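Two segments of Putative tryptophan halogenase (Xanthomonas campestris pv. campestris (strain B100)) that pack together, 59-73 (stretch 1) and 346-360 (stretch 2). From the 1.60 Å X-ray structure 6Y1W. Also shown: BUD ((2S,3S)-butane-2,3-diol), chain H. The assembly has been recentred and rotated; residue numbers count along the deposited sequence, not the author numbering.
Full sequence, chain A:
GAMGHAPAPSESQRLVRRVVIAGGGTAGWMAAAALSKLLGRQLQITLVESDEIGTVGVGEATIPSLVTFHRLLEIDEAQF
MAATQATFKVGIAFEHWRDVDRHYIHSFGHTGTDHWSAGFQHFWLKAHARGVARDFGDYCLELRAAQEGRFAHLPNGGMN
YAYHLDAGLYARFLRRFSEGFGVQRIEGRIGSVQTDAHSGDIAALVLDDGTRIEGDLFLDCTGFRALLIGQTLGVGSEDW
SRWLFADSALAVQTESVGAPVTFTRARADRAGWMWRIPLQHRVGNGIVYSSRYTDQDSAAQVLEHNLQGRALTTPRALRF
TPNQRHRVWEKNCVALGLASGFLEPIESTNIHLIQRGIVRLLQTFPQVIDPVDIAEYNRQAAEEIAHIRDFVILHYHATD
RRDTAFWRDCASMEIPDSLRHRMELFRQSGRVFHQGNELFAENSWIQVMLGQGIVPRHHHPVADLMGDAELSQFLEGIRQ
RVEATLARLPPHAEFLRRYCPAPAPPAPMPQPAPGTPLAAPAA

Stretch 1 (59-73) GEATIPSLVTFHRLL
Stretch 2 (346-360) IESTNIHLIQRGIVR

Stretch 1 opens as a short strand, Gly-59 to Ala-61, passes through extended Thr-62 and Ile-63 and then Pro-64 (phi/psi -65/-18°), and becomes a helix that includes Ser-65 to Leu-72; stretch 2 enters through a loop, with Ser-348 in a left-handed conformation (phi/psi 54/51°), and is helical from Asn-350 onward. The helices run in broadly the same direction, their axes 41° apart and 10.2 Å at closest approach. The register pairs Thr-62 with Ser-348 (CA to CA 5.3 Å), Ser-65 CA with His-352 CA (6.6 Å) and Phe-69 CA with Gln-355 CA (7.3 Å), so the CA-CA distances increase toward the C-terminal ends, and Gln-355 and Phe-69 occupy the wider part. The contact buries 747 Å², both sides summed.

Near the narrow end two small side chains meet: Ala-61 CB lies 3.4 Å from Ser-348 OG. Ile-63 (chi1 p, chi2 t) is the main bump here. Its CG2 rests 3.5 Å from Ser-348 O and 3.8 Å from Glu-347 O, while CD1 reaches past the loop to within 3.6 Å of His-352 CB. Its CB also lies 3.8 Å from C1 of the butanediol. Ile-351 (m, t) is the answering bump, filling a hollow bounded by Glu-60, Thr-62 and Leu-66: CG1 lies 3.5 Å from Glu-60 OE2, CD1 4.0 Å from Thr-62 CG2, and CG2 3.8 Å from Leu-66 CD1.

Polar groups fasten this packing. Glu-60, extended (t, t), accepts a nearly linear hydrogen bond from Asn-350 (ND2 to OE2, 2.7 Å, 169°). Water 1 donates to Glu-60 OE2 and Ala-61 O, both at 2.7 Å, and accepts from Ile-351 N at 3.1 Å, using an amide in the first turn of the helix that has no preceding helical carbonyl to bind. At the next residue of stretch 2, His-352 ND1 hydrogen-bonds Ser-65 OG (chi1 p) at 2.8 Å, the hydroxyl lying at the edge of the imidazole, as an in-plane nitrogen lone pair or N-H requires.

Gln-355 (t, t) spans the widening gap. Its NE2 donates to Ser-65 O at 2.9 Å, a carbonyl that also accepts from Phe-69 N within the helix (3.0 Å). Its OE1 nestles against the helix surface, 3.4 Å from Leu-66 CA and 3.2 Å from Phe-69 CB, and receives a 2.8 Å hydrogen bond from water 2, which also bonds Ser-65 OG at 2.8 Å.

Beyond it the contact is apolar. Phe-69 (chi1 t, chi2 61°) turns its ring edge to Val-359 and Ile-358, with CD1 4.2 Å from Val-359 CG2 and CE1 4.4 Å from Ile-358 CG2. Leu-72 (m, t) adds CD1, 4.3 Å from the same Val-359 CG2.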

ATOM      1  N   GLY A  59     -22.451  15.723 -18.253  1.00 15.92           N
ATOM      2  CA  GLY A  59     -22.691  14.749 -17.166  1.00 18.60           C
ATOM      3  C   GLY A  59     -21.485  13.825 -17.030  1.00 19.69           C
ATOM      4  O   GLY A  59     -20.963  13.340 -18.018  1.00 18.61           O
ATOM      5  N   GLU A  60     -21.068  13.564 -15.790  1.00 15.85           N
ATOM      6  CA  GLU A  60     -19.855  12.803 -15.555  1.00 14.57           C
ATOM      7  C   GLU A  60     -20.041  11.862 -14.377  1.00 14.71           C
ATOM      8  O   GLU A  60     -20.650  12.243 -13.375  1.00 15.66           O
ATOM      9  CB  GLU A  60     -18.696  13.796 -15.300  1.00 21.20           C
ATOM     10  CG  GLU A  60     -17.365  13.164 -15.147  1.00 19.72           C
ATOM     11  CD  GLU A  60     -16.195  14.139 -15.390  1.00 20.53           C
ATOM     12  OE1 GLU A  60     -16.372  15.309 -15.814  1.00 18.53           O
ATOM     13  OE2 GLU A  60     -15.059  13.685 -15.181  1.00 21.13           O
ATOM     14  N   ALA A  61     -19.498  10.643 -14.472  1.00 13.35           N
ATOM     15  CA  ALA A  61     -19.486   9.724 -13.336  1.00 10.93           C
ATOM     16  C   ALA A  61     -18.159   9.825 -12.551  1.00 13.51           C
ATOM     17  O   ALA A  61     -17.143  10.307 -13.053  1.00 15.12           O
ATOM     18  CB  ALA A  61     -19.714   8.287 -13.823  1.00 14.19           C
ATOM     19  N   THR A  62     -18.212   9.421 -11.284  1.00 13.76           N
ATOM     20  CA  THR A  62     -17.095   9.592 -10.354  1.00 12.93           C
ATOM     21  C   THR A  62     -16.894   8.281  -9.591  1.00 11.70           C
ATOM     22  O   THR A  62     -17.596   7.272  -9.813  1.00 14.25           O
ATOM     23  CB  THR A  62     -17.340  10.744  -9.343  1.00 12.23           C
ATOM     24  OG1 THR A  62     -18.569  10.522  -8.644  1.00 13.41           O
ATOM     25  CG2 THR A  62     -17.450  12.115 -10.032  1.00 15.66           C
ATOM     26  N   ILE A  63     -15.894   8.269  -8.724  1.00 12.50           N
ATOM     27  CA  ILE A  63     -15.608   7.094  -7.897  1.00  9.61           C
ATOM     28  C   ILE A  63     -15.457   7.502  -6.434  1.00 12.28           C
ATOM     29  O   ILE A  63     -15.446   8.712  -6.125  1.00 14.22           O
ATOM     30  CB  ILE A  63     -14.383   6.331  -8.446  1.00 11.63           C
ATOM     31  CG1 ILE A  63     -13.186   7.237  -8.634  1.00 14.70           C
ATOM     32  CG2 ILE A  63     -14.736   5.672  -9.815  1.00 15.55           C
ATOM     33  CD1 ILE A  63     -11.940   6.419  -9.099  1.00 17.28           C
ATOM     34  N   PRO A  64     -15.380   6.547  -5.503  1.00 12.34           N
ATOM     35  CA  PRO A  64     -15.579   6.907  -4.085  1.00 12.94           C
ATOM     36  C   PRO A  64     -14.528   7.826  -3.506  1.00 14.49           C
ATOM     37  O   PRO A  64     -14.771   8.407  -2.440  1.00 13.87           O
ATOM     38  CB  PRO A  64     -15.580   5.547  -3.378  1.00 14.30           C
ATOM     39  CG  PRO A  64     -16.200   4.609  -4.431  1.00 13.93           C
ATOM     40  CD  PRO A  64     -15.576   5.087  -5.713  1.00 13.64           C
ATOM     41  N   SER A  65     -13.356   7.947  -4.125  1.00 12.77           N
ATOM     42  CA  SER A  65     -12.390   8.914  -3.606  1.00 14.22           C
ATOM     43  C   SER A  65     -12.967  10.327  -3.530  1.00 14.94           C
ATOM     44  O   SER A  65     -12.491  11.132  -2.717  1.00 14.94           O
ATOM     45  CB  SER A  65     -11.125   8.872  -4.466  1.00 13.52           C
ATOM     46  OG  SER A  65     -11.442   9.192  -5.821  1.00 15.19           O
ATOM     47  N   LEU A  66     -13.958  10.674  -4.364  1.00 12.34           N
ATOM     48  CA  LEU A  66     -14.482  12.032  -4.283  1.00 10.82           C
ATOM     49  C   LEU A  66     -15.235  12.244  -2.975  1.00 15.71           C
ATOM     50  O   LEU A  66     -15.326  13.376  -2.496  1.00 14.60           O
ATOM     51  CB  LEU A  66     -15.407  12.368  -5.454  1.00 13.56           C
ATOM     52  CG  LEU A  66     -15.698  13.865  -5.644  1.00 13.83           C
ATOM     53  CD1 LEU A  66     -14.447  14.642  -6.068  1.00 11.99           C
ATOM     54  CD2 LEU A  66     -16.773  14.094  -6.701  1.00 18.44           C
ATOM     55  N   VAL A  67     -15.818  11.185  -2.410  1.00 11.46           N
ATOM     56  CA  VAL A  67     -16.469  11.316  -1.106  1.00 11.83           C
ATOM     57  C   VAL A  67     -15.442  11.756  -0.072  1.00 17.32           C
ATOM     58  O   VAL A  67     -15.690  12.642   0.760  1.00 15.34           O
ATOM     59  CB  VAL A  67     -17.138   9.991  -0.698  1.00 17.50           C
ATOM     60  CG1 VAL A  67     -17.910  10.160   0.619  1.00 16.55           C
ATOM     61  CG2 VAL A  67     -18.079   9.498  -1.778  1.00 12.95           C
ATOM     62  N   THR A  68     -14.271  11.138  -0.110  1.00 15.32           N
ATOM     63  CA  THR A  68     -13.189  11.554   0.778  1.00 14.40           C
ATOM     64  C   THR A  68     -12.740  12.983   0.503  1.00 13.80           C
ATOM     65  O   THR A  68     -12.473  13.737   1.447  1.00 14.49           O
ATOM     66  CB  THR A  68     -12.028  10.572   0.624  1.00 18.33           C
ATOM     67  OG1 THR A  68     -12.493   9.271   0.982  1.00 21.77           O
ATOM     68  CG2 THR A  68     -10.851  10.969   1.535  1.00 17.12           C
ATOM     69  N   PHE A  69     -12.585  13.369  -0.767  1.00 14.59           N
ATOM     70  CA  PHE A  69     -12.209  14.757  -1.095  1.00 13.72           C
ATOM     71  C   PHE A  69     -13.125  15.766  -0.393  1.00 14.27           C
ATOM     72  O   PHE A  69     -12.667  16.770   0.179  1.00 15.11           O
ATOM     73  CB  PHE A  69     -12.293  14.953  -2.629  1.00 17.95           C
ATOM     74  CG  PHE A  69     -11.664  16.248  -3.148  1.00 14.76           C
ATOM     75  CD1 PHE A  69     -10.312  16.507  -2.959  1.00 14.02           C
ATOM     76  CD2 PHE A  69     -12.447  17.169  -3.859  1.00 16.92           C
ATOM     77  CE1 PHE A  69      -9.725  17.683  -3.506  1.00 11.26           C
ATOM     78  CE2 PHE A  69     -11.886  18.359  -4.382  1.00 17.01           C
ATOM     79  CZ  PHE A  69     -10.532  18.601  -4.215  1.00 15.76           C
ATOM     80  N   HIS A  70     -14.433  15.519  -0.423  1.00 15.24           N
ATOM     81  CA  HIS A  70     -15.349  16.473   0.187  1.00 15.30           C
ATOM     82  C   HIS A  70     -15.249  16.440   1.702  1.00 16.85           C
ATOM     83  O   HIS A  70     -15.426  17.483   2.339  1.00 15.56           O
ATOM     84  CB  HIS A  70     -16.781  16.205  -0.306  1.00 14.44           C
ATOM     85  CG  HIS A  70     -16.939  16.573  -1.737  1.00 14.70           C
ATOM     86  ND1 HIS A  70     -18.054  16.255  -2.482  1.00 14.36           N
ATOM     87  CD2 HIS A  70     -16.126  17.284  -2.555  1.00 15.43           C
ATOM     88  CE1 HIS A  70     -17.906  16.731  -3.708  1.00 15.79           C
ATOM     89  NE2 HIS A  70     -16.749  17.359  -3.778  1.00 16.22           N
ATOM     90  N   ARG A  71     -14.898  15.292   2.280  1.00 14.61           N
ATOM     91  CA  ARG A  71     -14.621  15.265   3.711  1.00 14.52           C
ATOM     92  C   ARG A  71     -13.412  16.105   4.062  1.00 19.20           C
ATOM     93  O   ARG A  71     -13.408  16.781   5.098  1.00 19.82           O
ATOM     94  CB  ARG A  71     -14.415  13.835   4.182  1.00 15.44           C
ATOM     95  CG  ARG A  71     -15.704  13.120   4.192  1.00 21.82           C
ATOM     96  CD  ARG A  71     -15.688  11.921   5.102  1.00 46.94           C
ATOM     97  NE  ARG A  71     -16.991  11.297   4.948  1.00 65.79           N
ATOM     98  CZ  ARG A  71     -17.190  10.085   4.460  1.00 63.00           C
ATOM     99  NH1 ARG A  71     -16.149   9.337   4.095  1.00 45.75           N
ATOM    100  NH2 ARG A  71     -18.438   9.632   4.344  1.00 32.89           N
ATOM    101  N   LEU A  72     -12.354  16.040   3.244  1.00 14.68           N
ATOM    102  CA  LEU A  72     -11.173  16.857   3.530  1.00 14.93           C
ATOM    103  C   LEU A  72     -11.520  18.334   3.437  1.00 16.89           C
ATOM    104  O   LEU A  72     -11.028  19.148   4.227  1.00 15.98           O
ATOM    105  CB  LEU A  72     -10.026  16.550   2.544  1.00 17.59           C
ATOM    106  CG  LEU A  72      -9.616  15.085   2.405  1.00 18.81           C
ATOM    107  CD1 LEU A  72      -8.510  14.941   1.356  1.00 19.31           C
ATOM    108  CD2 LEU A  72      -9.203  14.493   3.736  1.00 20.33           C
ATOM    109  N   LEU A  73     -12.342  18.701   2.458  1.00 15.72           N
ATOM    110  CA  LEU A  73     -12.653  20.111   2.238  1.00 15.01           C
ATOM    111  C   LEU A  73     -13.814  20.572   3.111  1.00 16.52           C
ATOM    112  O   LEU A  73     -14.122  21.775   3.126  1.00 17.04           O
ATOM    113  CB  LEU A  73     -12.984  20.374   0.761  1.00 16.21           C
ATOM    114  CG  LEU A  73     -11.786  20.699  -0.142  1.00 18.25           C
ATOM    115  CD1 LEU A  73     -10.707  19.621  -0.069  1.00 21.05           C
ATOM    116  CD2 LEU A  73     -12.199  20.946  -1.620  1.00 18.90           C
ATOM    117  N   ILE A 346     -13.944   4.945 -19.179  1.00 13.98           N
ATOM    118  CA  ILE A 346     -14.521   3.614 -19.050  1.00 13.29           C
ATOM    119  C   ILE A 346     -14.633   3.177 -17.596  1.00 15.11           C
ATOM    120  O   ILE A 346     -15.518   2.385 -17.256  1.00 15.14           O
ATOM    121  CB  ILE A 346     -13.687   2.627 -19.879  1.00 13.63           C
ATOM    122  CG1 ILE A 346     -14.325   1.248 -19.913  1.00 15.41           C
ATOM    123  CG2 ILE A 346     -12.268   2.462 -19.282  1.00 13.82           C
ATOM    124  CD1 ILE A 346     -13.564   0.290 -20.858  1.00 21.46           C
ATOM    125  N   GLU A 347     -13.765   3.685 -16.709  1.00 11.80           N
ATOM    126  CA  GLU A 347     -13.848   3.406 -15.280  1.00 11.33           C
ATOM    127  C   GLU A 347     -13.968   4.695 -14.466  1.00 12.93           C
ATOM    128  O   GLU A 347     -13.625   4.716 -13.285  1.00 14.93           O
ATOM    129  CB  GLU A 347     -12.635   2.589 -14.793  1.00 15.73           C
ATOM    130  CG  GLU A 347     -12.705   1.099 -15.189  1.00 14.22           C
ATOM    131  CD  GLU A 347     -13.707   0.294 -14.363  1.00 12.58           C
ATOM    132  OE1 GLU A 347     -14.202   0.797 -13.320  1.00 13.37           O
ATOM    133  OE2 GLU A 347     -14.029  -0.887 -14.776  1.00 13.64           O
ATOM    134  N   SER A 348     -14.464   5.779 -15.077  1.00 12.50           N
ATOM    135  CA  SER A 348     -14.816   7.008 -14.356  1.00 12.24           C
ATOM    136  C   SER A 348     -13.653   7.529 -13.514  1.00 14.44           C
ATOM    137  O   SER A 348     -13.816   7.844 -12.336  1.00 15.27           O
ATOM    138  CB  SER A 348     -16.067   6.836 -13.462  1.00 16.37           C
ATOM    139  OG  SER A 348     -17.119   6.054 -14.083  1.00 15.08           O
ATOM    140  N   THR A 349     -12.484   7.668 -14.132  1.00 12.55           N
ATOM    141  CA  THR A 349     -11.273   8.065 -13.410  1.00 12.71           C
ATOM    142  C   THR A 349     -10.866   9.530 -13.628  1.00 14.18           C
ATOM    143  O   THR A 349      -9.906   9.964 -12.989  1.00 14.27           O
ATOM    144  CB  THR A 349     -10.088   7.161 -13.778  1.00 12.93           C
ATOM    145  OG1 THR A 349      -9.982   7.008 -15.211  1.00 14.72           O
ATOM    146  CG2 THR A 349     -10.210   5.786 -13.124  1.00 11.96           C
ATOM    147  N   ASN A 350     -11.561  10.321 -14.458  1.00 15.32           N
ATOM    148  CA  ASN A 350     -11.065  11.674 -14.788  1.00 14.80           C
ATOM    149  C   ASN A 350     -10.973  12.571 -13.550  1.00 16.73           C
ATOM    150  O   ASN A 350      -9.915  13.148 -13.238  1.00 15.50           O
ATOM    151  CB  ASN A 350     -11.994  12.324 -15.832  1.00 14.92           C
ATOM    152  CG  ASN A 350     -11.685  13.809 -16.045  1.00 25.38           C
ATOM    153  OD1 ASN A 350     -10.568  14.125 -16.436  1.00 28.27           O
ATOM    154  ND2 ASN A 350     -12.658  14.724 -15.794  1.00 19.32           N
ATOM    155  N   ILE A 351     -12.093  12.731 -12.836  1.00 13.04           N
ATOM    156  CA  ILE A 351     -12.074  13.596 -11.658  1.00 15.53           C
ATOM    157  C   ILE A 351     -11.160  13.048 -10.569  1.00 15.16           C
ATOM    158  O   ILE A 351     -10.486  13.822  -9.871  1.00 14.85           O
ATOM    159  CB  ILE A 351     -13.523  13.835 -11.195  1.00 11.83           C
ATOM    160  CG1 ILE A 351     -14.119  14.924 -12.090  1.00 15.63           C
ATOM    161  CG2 ILE A 351     -13.585  14.274  -9.702  1.00 14.19           C
ATOM    162  CD1 ILE A 351     -15.621  15.132 -11.878  1.00 17.77           C
ATOM    163  N   HIS A 352     -11.073  11.727 -10.442  1.00 12.99           N
ATOM    164  CA  HIS A 352     -10.169  11.106  -9.478  1.00 13.16           C
ATOM    165  C   HIS A 352      -8.724  11.495  -9.749  1.00 14.86           C
ATOM    166  O   HIS A 352      -7.954  11.769  -8.818  1.00 14.44           O
ATOM    167  CB  HIS A 352     -10.348   9.594  -9.553  1.00 14.90           C
ATOM    168  CG  HIS A 352      -9.271   8.843  -8.843  1.00 12.56           C
ATOM    169  ND1 HIS A 352      -9.314   8.587  -7.489  1.00 13.38           N
ATOM    170  CD2 HIS A 352      -8.129   8.280  -9.302  1.00 14.79           C
ATOM    171  CE1 HIS A 352      -8.239   7.891  -7.140  1.00 13.75           C
ATOM    172  NE2 HIS A 352      -7.510   7.686  -8.228  1.00 14.34           N
ATOM    173  N   LEU A 353      -8.325  11.499 -11.025  1.00 12.86           N
ATOM    174  CA  LEU A 353      -6.942  11.822 -11.325  1.00 11.42           C
ATOM    175  C   LEU A 353      -6.637  13.282 -11.051  1.00 14.10           C
ATOM    176  O   LEU A 353      -5.518  13.592 -10.656  1.00 15.47           O
ATOM    177  CB  LEU A 353      -6.610  11.471 -12.774  1.00 14.44           C
ATOM    178  CG  LEU A 353      -6.427   9.955 -12.929  1.00 15.08           C
ATOM    179  CD1 LEU A 353      -6.531   9.584 -14.412  1.00 16.62           C
ATOM    180  CD2 LEU A 353      -5.129   9.429 -12.313  1.00 16.36           C
ATOM    181  N   ILE A 354      -7.615  14.178 -11.234  1.00 13.58           N
ATOM    182  CA  ILE A 354      -7.444  15.564 -10.786  1.00 11.75           C
ATOM    183  C   ILE A 354      -7.244  15.603  -9.278  1.00 12.44           C
ATOM    184  O   ILE A 354      -6.316  16.246  -8.762  1.00 13.63           O
ATOM    185  CB  ILE A 354      -8.656  16.416 -11.207  1.00 14.17           C
ATOM    186  CG1 ILE A 354      -8.701  16.542 -12.738  1.00 14.09           C
ATOM    187  CG2 ILE A 354      -8.503  17.829 -10.599  1.00 13.07           C
ATOM    188  CD1 ILE A 354     -10.052  17.116 -13.261  1.00 16.66           C
ATOM    189  N   GLN A 355      -8.142  14.937  -8.539  1.00 12.33           N
ATOM    190  CA  GLN A 355      -8.066  14.938  -7.084  1.00 13.27           C
ATOM    191  C   GLN A 355      -6.732  14.394  -6.607  1.00 15.18           C
ATOM    192  O   GLN A 355      -6.117  14.962  -5.693  1.00 14.78           O
ATOM    193  CB  GLN A 355      -9.198  14.096  -6.504  1.00 17.64           C
ATOM    194  CG  GLN A 355      -8.972  13.730  -5.044  1.00 15.43           C
ATOM    195  CD  GLN A 355     -10.148  12.961  -4.467  1.00 16.80           C
ATOM    196  OE1 GLN A 355     -11.279  13.006  -5.017  1.00 17.64           O
ATOM    197  NE2 GLN A 355      -9.923  12.294  -3.328  1.00 21.37           N
ATOM    198  N   ARG A 356      -6.255  13.289  -7.214  1.00 14.19           N
ATOM    199  CA  ARG A 356      -4.963  12.746  -6.764  1.00 14.39           C
ATOM    200  C   ARG A 356      -3.837  13.752  -6.966  1.00 15.44           C
ATOM    201  O   ARG A 356      -2.954  13.894  -6.110  1.00 15.48           O
ATOM    202  CB  ARG A 356      -4.616  11.449  -7.505  1.00 16.91           C
ATOM    203  CG  ARG A 356      -5.544  10.288  -7.171  1.00 15.52           C
ATOM    204  CD  ARG A 356      -5.465   9.876  -5.681  1.00 18.27           C
ATOM    205  NE  ARG A 356      -4.081   9.585  -5.341  1.00 22.75           N
ATOM    206  CZ  ARG A 356      -3.461  10.027  -4.251  1.00 25.85           C
ATOM    207  NH1 ARG A 356      -4.101  10.803  -3.375  1.00 26.02           N
ATOM    208  NH2 ARG A 356      -2.182   9.697  -4.051  1.00 25.62           N
ATOM    209  N   GLY A 357      -3.821  14.433  -8.107  1.00 14.05           N
ATOM    210  CA  GLY A 357      -2.765  15.402  -8.348  1.00 12.72           C
ATOM    211  C   GLY A 357      -2.802  16.515  -7.315  1.00 14.73           C
ATOM    212  O   GLY A 357      -1.755  16.999  -6.873  1.00 13.88           O
ATOM    213  N   ILE A 358      -4.009  16.940  -6.932  1.00 14.62           N
ATOM    214  CA  ILE A 358      -4.173  18.032  -5.961  1.00 13.84           C
ATOM    215  C   ILE A 358      -3.772  17.565  -4.560  1.00 16.34           C
ATOM    216  O   ILE A 358      -3.005  18.235  -3.841  1.00 16.15           O
ATOM    217  CB  ILE A 358      -5.639  18.521  -5.968  1.00 16.84           C
ATOM    218  CG1 ILE A 358      -5.990  19.180  -7.293  1.00 17.83           C
ATOM    219  CG2 ILE A 358      -5.895  19.483  -4.758  1.00 16.42           C
ATOM    220  CD1 ILE A 358      -7.515  19.326  -7.508  1.00 16.59           C
ATOM    221  N   VAL A 359      -4.341  16.443  -4.126  1.00 14.66           N
ATOM    222  CA  VAL A 359      -4.072  15.931  -2.791  1.00 13.89           C
ATOM    223  C   VAL A 359      -2.592  15.617  -2.643  1.00 15.46           C
ATOM    224  O   VAL A 359      -1.975  15.928  -1.615  1.00 14.16           O
ATOM    225  CB  VAL A 359      -4.945  14.695  -2.504  1.00 16.34           C
ATOM    226  CG1 VAL A 359      -4.487  13.986  -1.183  1.00 16.19           C
ATOM    227  CG2 VAL A 359      -6.399  15.139  -2.369  1.00 16.99           C
ATOM    228  N   ARG A 360      -1.988  15.025  -3.670  1.00 16.08           N
ATOM    229  CA  ARG A 360      -0.560  14.735  -3.573  1.00 14.60           C
ATOM    230  C   ARG A 360       0.246  16.018  -3.466  1.00 15.81           C
ATOM    231  O   ARG A 360       1.213  16.080  -2.697  1.00 17.08           O
ATOM    232  CB  ARG A 360      -0.080  13.926  -4.776  1.00 14.15           C
ATOM    233  CG  ARG A 360       1.330  13.362  -4.564  1.00 19.16           C
ATOM    234  CD  ARG A 360       1.850  12.730  -5.847  1.00 18.35           C
ATOM    235  NE  ARG A 360       0.885  11.747  -6.355  1.00 18.68           N
ATOM    236  CZ  ARG A 360       0.201  11.874  -7.487  1.00 21.23           C
ATOM    237  NH1 ARG A 360       0.345  12.934  -8.280  1.00 19.85           N
ATOM    238  NH2 ARG A 360      -0.659  10.909  -7.821  1.00 24.95           N
TER
HETATM  239  C1  BUD H 606     -13.070   2.790  -7.780  0.92 20.64           C
HETATM  240  O1  BUD H 606     -13.237   0.808  -9.078  0.92 21.01           O
HETATM  241  C2  BUD H 606     -12.423   1.447  -8.123  0.92 26.31           C
HETATM  242  O2  BUD H 606     -11.640  -0.643  -7.088  0.92 23.44           O
HETATM  243  C3  BUD H 606     -12.316   0.585  -6.860  0.92 24.67           C
HETATM  244  C4  BUD H 606     -11.562   1.378  -5.785  0.92 25.63           C
HETATM  245  O   HOH W   1     -14.798  11.507 -13.537  1.00 16.29           O
HETATM  246  O   HOH W   2     -12.324  11.498  -7.072  1.00 16.32           O